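Local structure of uncharacterized protein YqbN (Bacillus subtilis, 3KLU) at residues L12-M16 with P17-I21; P29-K32 with R33-D36; Y82-I85 with A86-T90. The protein is of unknown function but probably acts as an XkdN-like chaperone in the assembly of phage-type tails. All coordinates share one frame; numbering follows the deposited sequence.

Only interaction 3 belongs to the core: 82-85 and 86-90 form the last turns of helix 78-89 and the step into strand 90-92, its centre about 4 Å from that of the chain. The other two lie at the surface. Interaction 1 sits about 25 Å from the chain centre in the N-terminal loop, and interaction 2 about 16 Å away in the connection between strands 26-28 and 44-46. None of the three touches another. Their chemistry follows their place: a single backbone bond between the segments and light side-chain packing at 12-21, a serine-centred turn tied to E122 at 29-36, and a helical ladder with two threonine hydroxyls bonded back to helix carbonyls at 82-90.

Interaction 1 (L12-M16 with P17-I21); sequences LSFFM and PGQTI
F14 meets Q19 and T20 where a 3-10 turn at S13 and F14 runs into a loop closed by a bond from N of T20 to O of M16, four residues back. Both lie in the N-terminal loop ahead of strand 26-28. S13 contributes its carbonyl, which faces CB of Q19, while its hydroxyl hydrogen-bonds to D11. At F14, the ring crosses the amide of Q19 with the two planes 53° apart; NE2 of Q19 sits at the ring edge, near its plane, 3.9 Å from CD1 of F14. With CG anti to the backbone N (chi1 163°), Q19 sets CG 3.5 Å from O of F14, and the bend at chi2 then turns the amide toward the ring edge. F15 enters through its backbone, with C of F15 3.4 Å from CG2 of T20. An inverse gamma turn centred on G18 is doubtful, since it rests on a too-short bond and a clashing atom in a poorly ordered stretch. At M16, a selenomethionine, the carbonyl takes the one hydrogen bond between 12-16 and 17-21: N of T20 lies 3.2 Å from O of M16, somewhat bent at hydrogen, and approaches from above the carbonyl plane, 41° out of it.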
loop_
_atom_site.group_PDB
_atom_site.type_symbol
_atom_site.label_atom_id
_atom_site.label_comp_id
_atom_site.label_asym_id
_atom_site.label_seq_id
_atom_site.Cartn_x
_atom_site.Cartn_y
_atom_site.Cartn_z
ATOM N N LEU A 12 -14.725 28.111 3.216
ATOM C CA LEU A 12 -14.554 26.687 3.231
ATOM C C LEU A 12 -14.480 25.978 1.859
ATOM O O LEU A 12 -14.378 24.741 1.800
ATOM C CB LEU A 12 -15.694 26.103 4.079
ATOM C CG LEU A 12 -15.754 26.691 5.496
ATOM C CD1 LEU A 12 -16.961 26.179 6.245
ATOM C CD2 LEU A 12 -14.509 26.302 6.254
ATOM N N SER A 13 -14.538 26.706 0.755
ATOM C CA SER A 13 -14.484 26.035 -0.538
ATOM C C SER A 13 -13.184 25.224 -0.694
ATOM O O SER A 13 -13.170 24.179 -1.348
ATOM C CB SER A 13 -14.582 27.071 -1.645
ATOM O OG SER A 13 -13.597 28.070 -1.440
ATOM N N PHE A 14 -12.110 25.696 -0.059
ATOM C CA PHE A 14 -10.802 25.053 -0.149
ATOM C C PHE A 14 -10.698 23.674 0.453
ATOM O O PHE A 14 -9.777 22.929 0.131
ATOM C CB PHE A 14 -9.734 25.909 0.503
ATOM C CG PHE A 14 -9.698 27.299 -0.015
ATOM C CD1 PHE A 14 -9.728 27.533 -1.388
ATOM C CD2 PHE A 14 -9.676 28.379 0.860
ATOM C CE1 PHE A 14 -9.738 28.825 -1.867
ATOM C CE2 PHE A 14 -9.686 29.661 0.387
ATOM C CZ PHE A 14 -9.717 29.893 -0.980
ATOM N N PHE A 15 -11.609 23.332 1.348
ATOM C CA PHE A 15 -11.574 22.024 1.958
ATOM C C PHE A 15 -12.627 21.128 1.334
ATOM O O PHE A 15 -13.062 20.141 1.946
ATOM C CB PHE A 15 -11.813 22.171 3.448
ATOM C CG PHE A 15 -10.856 23.111 4.100
ATOM C CD1 PHE A 15 -9.550 22.730 4.349
ATOM C CD2 PHE A 15 -11.230 24.413 4.382
ATOM C CE1 PHE A 15 -8.624 23.658 4.865
ATOM C CE2 PHE A 15 -10.325 25.317 4.888
ATOM C CZ PHE A 15 -9.034 24.943 5.125
HETATM N N MSE A 16 -13.040 21.433 0.116
HETATM C CA MSE A 16 -14.022 20.583 -0.503
HETATM C C MSE A 16 -13.544 19.975 -1.796
HETATM O O MSE A 16 -12.728 20.558 -2.499
HETATM C CB MSE A 16 -15.305 21.352 -0.668
HETATM C CG MSE A 16 -15.984 21.472 0.654
HETATM SE SE MSE A 16 -17.481 22.640 0.542
HETATM C CE MSE A 16 -17.504 23.432 2.327
ATOM N N PRO A 17 -14.062 18.783 -2.123
ATOM C CA PRO A 17 -13.740 17.990 -3.320
ATOM C C PRO A 17 -13.502 18.795 -4.596
ATOM O O PRO A 17 -12.559 18.531 -5.341
ATOM C CB PRO A 17 -14.919 17.022 -3.427
ATOM C CG PRO A 17 -16.045 17.790 -2.780
ATOM C CD PRO A 17 -15.361 18.362 -1.567
ATOM N N GLY A 18 -14.353 19.772 -4.858
ATOM C CA GLY A 18 -14.136 20.580 -6.037
ATOM C C GLY A 18 -12.942 21.455 -5.720
ATOM O O GLY A 18 -13.023 22.683 -5.832
ATOM N N GLN A 19 -11.837 20.833 -5.312
ATOM C CA GLN A 19 -10.655 21.600 -4.961
ATOM C C GLN A 19 -9.487 20.847 -4.329
ATOM O O GLN A 19 -8.505 20.543 -5.000
ATOM C CB GLN A 19 -11.066 22.747 -4.044
ATOM C CG GLN A 19 -9.935 23.389 -3.289
ATOM C CD GLN A 19 -8.760 23.794 -4.170
ATOM O OE1 GLN A 19 -8.096 22.950 -4.770
ATOM N NE2 GLN A 19 -8.493 25.096 -4.238
ATOM N N THR A 20 -9.582 20.555 -3.039
ATOM C CA THR A 20 -8.494 19.881 -2.338
ATOM C C THR A 20 -7.741 18.919 -3.226
ATOM O O THR A 20 -8.292 17.896 -3.654
ATOM C CB THR A 20 -8.965 19.064 -1.135
ATOM O OG1 THR A 20 -9.453 17.802 -1.599
ATOM C CG2 THR A 20 -10.053 19.794 -0.358
ATOM N N ILE A 21 -6.487 19.263 -3.498
ATOM C CA ILE A 21 -5.599 18.449 -4.310
ATOM C C ILE A 21 -5.671 17.012 -3.819
ATOM O O ILE A 21 -5.705 16.752 -2.621
ATOM C CB ILE A 21 -4.179 18.961 -4.177
ATOM C CG1 ILE A 21 -4.124 20.361 -4.753
ATOM C CG2 ILE A 21 -3.208 18.044 -4.880
ATOM C CD1 ILE A 21 -2.914 21.103 -4.361
#

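Interaction 2 (P29-K32 with R33-D36)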
loop_
_atom_site.group_PDB
_atom_site.type_symbol
_atom_site.label_atom_id
_atom_site.label_comp_id
_atom_site.label_asym_id
_atom_site.label_seq_id
_atom_site.Cartn_x
_atom_site.Cartn_y
_atom_site.Cartn_z
ATOM N N PRO A 29 10.801 2.260 -6.894
ATOM C CA PRO A 29 11.445 0.994 -7.273
ATOM C C PRO A 29 11.817 0.193 -6.015
ATOM O O PRO A 29 12.940 0.218 -5.549
ATOM C CB PRO A 29 12.647 1.452 -8.076
ATOM C CG PRO A 29 13.051 2.696 -7.341
ATOM C CD PRO A 29 11.732 3.392 -7.006
ATOM N N ILE A 30 10.852 -0.531 -5.475
ATOM C CA ILE A 30 11.054 -1.324 -4.271
ATOM C C ILE A 30 12.069 -2.452 -4.426
ATOM O O ILE A 30 12.654 -2.887 -3.440
ATOM C CB ILE A 30 9.701 -1.905 -3.806
ATOM C CG1 ILE A 30 8.860 -0.780 -3.176
ATOM C CG2 ILE A 30 9.908 -3.070 -2.832
ATOM C CD1 ILE A 30 9.416 -0.248 -1.887
ATOM N N SER A 31 12.256 -2.948 -5.647
ATOM C CA SER A 31 13.216 -4.022 -5.882
ATOM C C SER A 31 13.746 -4.057 -7.310
ATOM O O SER A 31 13.006 -3.839 -8.280
ATOM C CB SER A 31 12.601 -5.385 -5.550
ATOM O OG SER A 31 13.468 -6.416 -5.985
ATOM N N LYS A 32 15.036 -4.344 -7.435
ATOM C CA LYS A 32 15.652 -4.411 -8.752
ATOM C C LYS A 32 15.428 -5.784 -9.426
ATOM O O LYS A 32 15.793 -5.976 -10.578
ATOM C CB LYS A 32 17.145 -4.106 -8.650
ATOM C CG LYS A 32 17.505 -2.688 -8.168
ATOM C CD LYS A 32 19.031 -2.577 -8.078
ATOM C CE LYS A 32 19.529 -1.275 -7.484
ATOM N NZ LYS A 32 21.013 -1.348 -7.207
ATOM N N ARG A 33 14.798 -6.706 -8.699
ATOM C CA ARG A 33 14.531 -8.045 -9.208
ATOM C C ARG A 33 13.300 -8.033 -10.094
ATOM O O ARG A 33 13.009 -9.037 -10.727
ATOM C CB ARG A 33 14.321 -9.038 -8.061
ATOM C CG ARG A 33 15.498 -9.188 -7.123
ATOM C CD ARG A 33 15.027 -9.776 -5.815
ATOM N NE ARG A 33 14.030 -10.783 -6.071
ATOM C CZ ARG A 33 12.883 -10.898 -5.432
ATOM N NH1 ARG A 33 12.548 -10.076 -4.459
ATOM N NH2 ARG A 33 12.035 -11.820 -5.823
ATOM N N PHE A 34 12.554 -6.927 -10.130
ATOM C CA PHE A 34 11.407 -6.902 -11.016
ATOM C C PHE A 34 11.714 -6.041 -12.228
ATOM O O PHE A 34 11.850 -4.825 -12.108
ATOM C CB PHE A 34 10.171 -6.374 -10.306
ATOM C CG PHE A 34 9.898 -7.046 -8.994
ATOM C CD1 PHE A 34 9.901 -8.437 -8.889
ATOM C CD2 PHE A 34 9.650 -6.297 -7.851
ATOM C CE1 PHE A 34 9.654 -9.065 -7.650
ATOM C CE2 PHE A 34 9.407 -6.923 -6.631
ATOM C CZ PHE A 34 9.411 -8.312 -6.537
ATOM N N VAL A 35 11.803 -6.669 -13.401
ATOM C CA VAL A 35 12.086 -5.929 -14.633
ATOM C C VAL A 35 11.156 -6.343 -15.772
ATOM O O VAL A 35 10.550 -7.419 -15.749
ATOM C CB VAL A 35 13.561 -6.103 -15.100
ATOM C CG1 VAL A 35 14.500 -5.406 -14.116
ATOM C CG2 VAL A 35 13.906 -7.555 -15.193
ATOM N N ASP A 36 11.016 -5.462 -16.753
ATOM C CA ASP A 36 10.156 -5.758 -17.876
ATOM C C ASP A 36 10.991 -6.344 -19.013
ATOM O O ASP A 36 12.190 -6.559 -18.858
ATOM C CB ASP A 36 9.444 -4.488 -18.354
ATOM C CG ASP A 36 10.408 -3.404 -18.761
ATOM O OD1 ASP A 36 11.564 -3.720 -19.125
ATOM O OD2 ASP A 36 10.004 -2.227 -18.724
#
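S31 and R33 form an ST turn at the head of a type I beta turn running from S31 to F34. The hydroxyl of S31 is anti to its own backbone N (chi1 171°), a setting that swings OG forward over the turn, where it accepts N-H of R33 with OG to N at 3.0 Å and a nearly straight 163° at hydrogen. The aliphatic part of R33 then runs past the same oxygen, with CB of R33 3.5 Å from OG of S31. S31 also meets the ring of F34: CB of S31 lies 3.7 Å from CE2 of F34, and OG of S31 stands over one ring face, displaced toward the rim. The guanidinium of R33 turns one of its own faces to CE1 of F34, also toward the rim, at 3.9 Å above the plane. V35 adds a lighter touch, its CG1 3.8 Å from O of K32. E122 on helix 120-133 receives both polar ends, one carboxylate oxygen in a salt bridge with NH1 of R33 and the other bonded to OG of S31. The turn is thus tied to that helix, while I30 packs on F44 and F46 of strand 44-46.

Interaction 3 (Y82-I85 with A86-T90)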
loop_
_atom_site.group_PDB
_atom_site.type_symbol
_atom_site.label_atom_id
_atom_site.label_comp_id
_atom_site.label_asym_id
_atom_site.label_seq_id
_atom_site.Cartn_x
_atom_site.Cartn_y
_atom_site.Cartn_z
ATOM N N TYR A 82 -0.577 -3.172 9.717
ATOM C CA TYR A 82 0.263 -2.426 8.802
ATOM C C TYR A 82 0.406 -3.087 7.441
ATOM O O TYR A 82 0.423 -2.427 6.403
ATOM C CB TYR A 82 1.633 -2.198 9.442
ATOM C CG TYR A 82 1.529 -1.326 10.654
ATOM C CD1 TYR A 82 0.679 -0.232 10.645
ATOM C CD2 TYR A 82 2.271 -1.580 11.813
ATOM C CE1 TYR A 82 0.555 0.603 11.747
ATOM C CE2 TYR A 82 2.157 -0.741 12.940
ATOM C CZ TYR A 82 1.288 0.355 12.885
ATOM O OH TYR A 82 1.128 1.229 13.943
ATOM N N ALA A 83 0.488 -4.409 7.457
ATOM C CA ALA A 83 0.647 -5.152 6.227
ATOM C C ALA A 83 -0.590 -4.919 5.367
ATOM O O ALA A 83 -0.482 -4.670 4.156
ATOM C CB ALA A 83 0.838 -6.657 6.528
ATOM N N ARG A 84 -1.764 -5.005 5.985
ATOM C CA ARG A 84 -2.988 -4.803 5.240
ATOM C C ARG A 84 -2.977 -3.384 4.670
ATOM O O ARG A 84 -3.388 -3.172 3.545
ATOM C CB ARG A 84 -4.214 -4.981 6.137
ATOM C CG ARG A 84 -4.185 -6.154 7.087
ATOM C CD ARG A 84 -4.817 -7.405 6.529
ATOM N NE ARG A 84 -6.068 -7.152 5.814
ATOM C CZ ARG A 84 -7.228 -6.831 6.375
ATOM N NH1 ARG A 84 -7.334 -6.707 7.694
ATOM N NH2 ARG A 84 -8.298 -6.652 5.604
ATOM N N ILE A 85 -2.495 -2.404 5.432
ATOM C CA ILE A 85 -2.457 -1.023 4.931
ATOM C C ILE A 85 -1.598 -0.943 3.655
ATOM O O ILE A 85 -1.993 -0.300 2.630
ATOM C CB ILE A 85 -1.852 -0.045 5.982
ATOM C CG1 ILE A 85 -2.736 0.028 7.229
ATOM C CG2 ILE A 85 -1.693 1.330 5.359
ATOM C CD1 ILE A 85 -2.196 0.955 8.349
ATOM N N ALA A 86 -0.424 -1.584 3.730
ATOM C CA ALA A 86 0.527 -1.620 2.621
ATOM C C ALA A 86 -0.096 -2.274 1.388
ATOM O O ALA A 86 0.003 -1.736 0.268
ATOM C CB ALA A 86 1.815 -2.388 3.041
ATOM N N VAL A 87 -0.731 -3.432 1.585
ATOM C CA VAL A 87 -1.378 -4.107 0.471
ATOM C C VAL A 87 -2.330 -3.134 -0.241
ATOM O O VAL A 87 -2.264 -2.984 -1.442
ATOM C CB VAL A 87 -2.155 -5.368 0.967
ATOM C CG1 VAL A 87 -3.190 -5.851 -0.112
ATOM C CG2 VAL A 87 -1.157 -6.508 1.219
ATOM N N GLU A 88 -3.183 -2.444 0.518
ATOM C CA GLU A 88 -4.159 -1.516 -0.071
ATOM C C GLU A 88 -3.565 -0.160 -0.572
ATOM O O GLU A 88 -4.078 0.484 -1.498
ATOM C CB GLU A 88 -5.299 -1.330 0.928
ATOM C CG GLU A 88 -6.111 -2.617 1.061
ATOM C CD GLU A 88 -7.239 -2.527 2.096
ATOM O OE1 GLU A 88 -7.719 -1.405 2.395
ATOM O OE2 GLU A 88 -7.665 -3.585 2.608
ATOM N N THR A 89 -2.451 0.245 0.009
ATOM C CA THR A 89 -1.789 1.453 -0.456
ATOM C C THR A 89 -1.015 1.138 -1.750
ATOM O O THR A 89 -0.603 2.035 -2.478
ATOM C CB THR A 89 -0.810 1.903 0.608
ATOM O OG1 THR A 89 -1.559 2.190 1.786
ATOM C CG2 THR A 89 0.016 3.095 0.165
ATOM N N THR A 90 -0.815 -0.144 -2.037
ATOM C CA THR A 90 -0.051 -0.498 -3.225
ATOM C C THR A 90 -0.923 -0.791 -4.412
ATOM O O THR A 90 -1.541 -1.851 -4.479
ATOM C CB THR A 90 0.863 -1.695 -2.935
ATOM O OG1 THR A 90 1.760 -1.343 -1.877
ATOM C CG2 THR A 90 1.681 -2.065 -4.155
#
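T89 lies alongside I85, the two side chains pointing the same way, and brings OG1 within 3.7 Å of CG2 of I85 at the C-terminal end of helix 78-89. Residues 82-89 are alpha-helical: N-H of A86, V87 and E88 bond regularly to the carbonyls of Y82, A83 and R84, with angles at hydrogen of 162° or more. At the last turn one oxygen is gripped twice. O of I85 takes N of T89 in its carbonyl plane at 2.7 Å, and OG1 of T89, lying beside its own backbone N (chi1 -61°), donates to it from above that plane. OG1 of T89 also bonds to N134. The side of the helix facing helix 51-60 carries charge: NH2 of R84 and OE2 of E88 are 4.3 Å apart, too far for a salt bridge, and no N-H points at the oxygen, which lies well out of the guanidinium plane. Firmer ion pairs tie R84 to E60 and E88 to R53, both on helix 51-60, and E88 to K96 in the loop after strand 90-92. A83 and A86 pack inward on helix 120-133. T90 leaves helical geometry and opens strand 90-92, but its hydroxyl still reaches back, OG1 of T90 donating to O of A86 at 2.8 Å from above the carbonyl plane, 36° out of it.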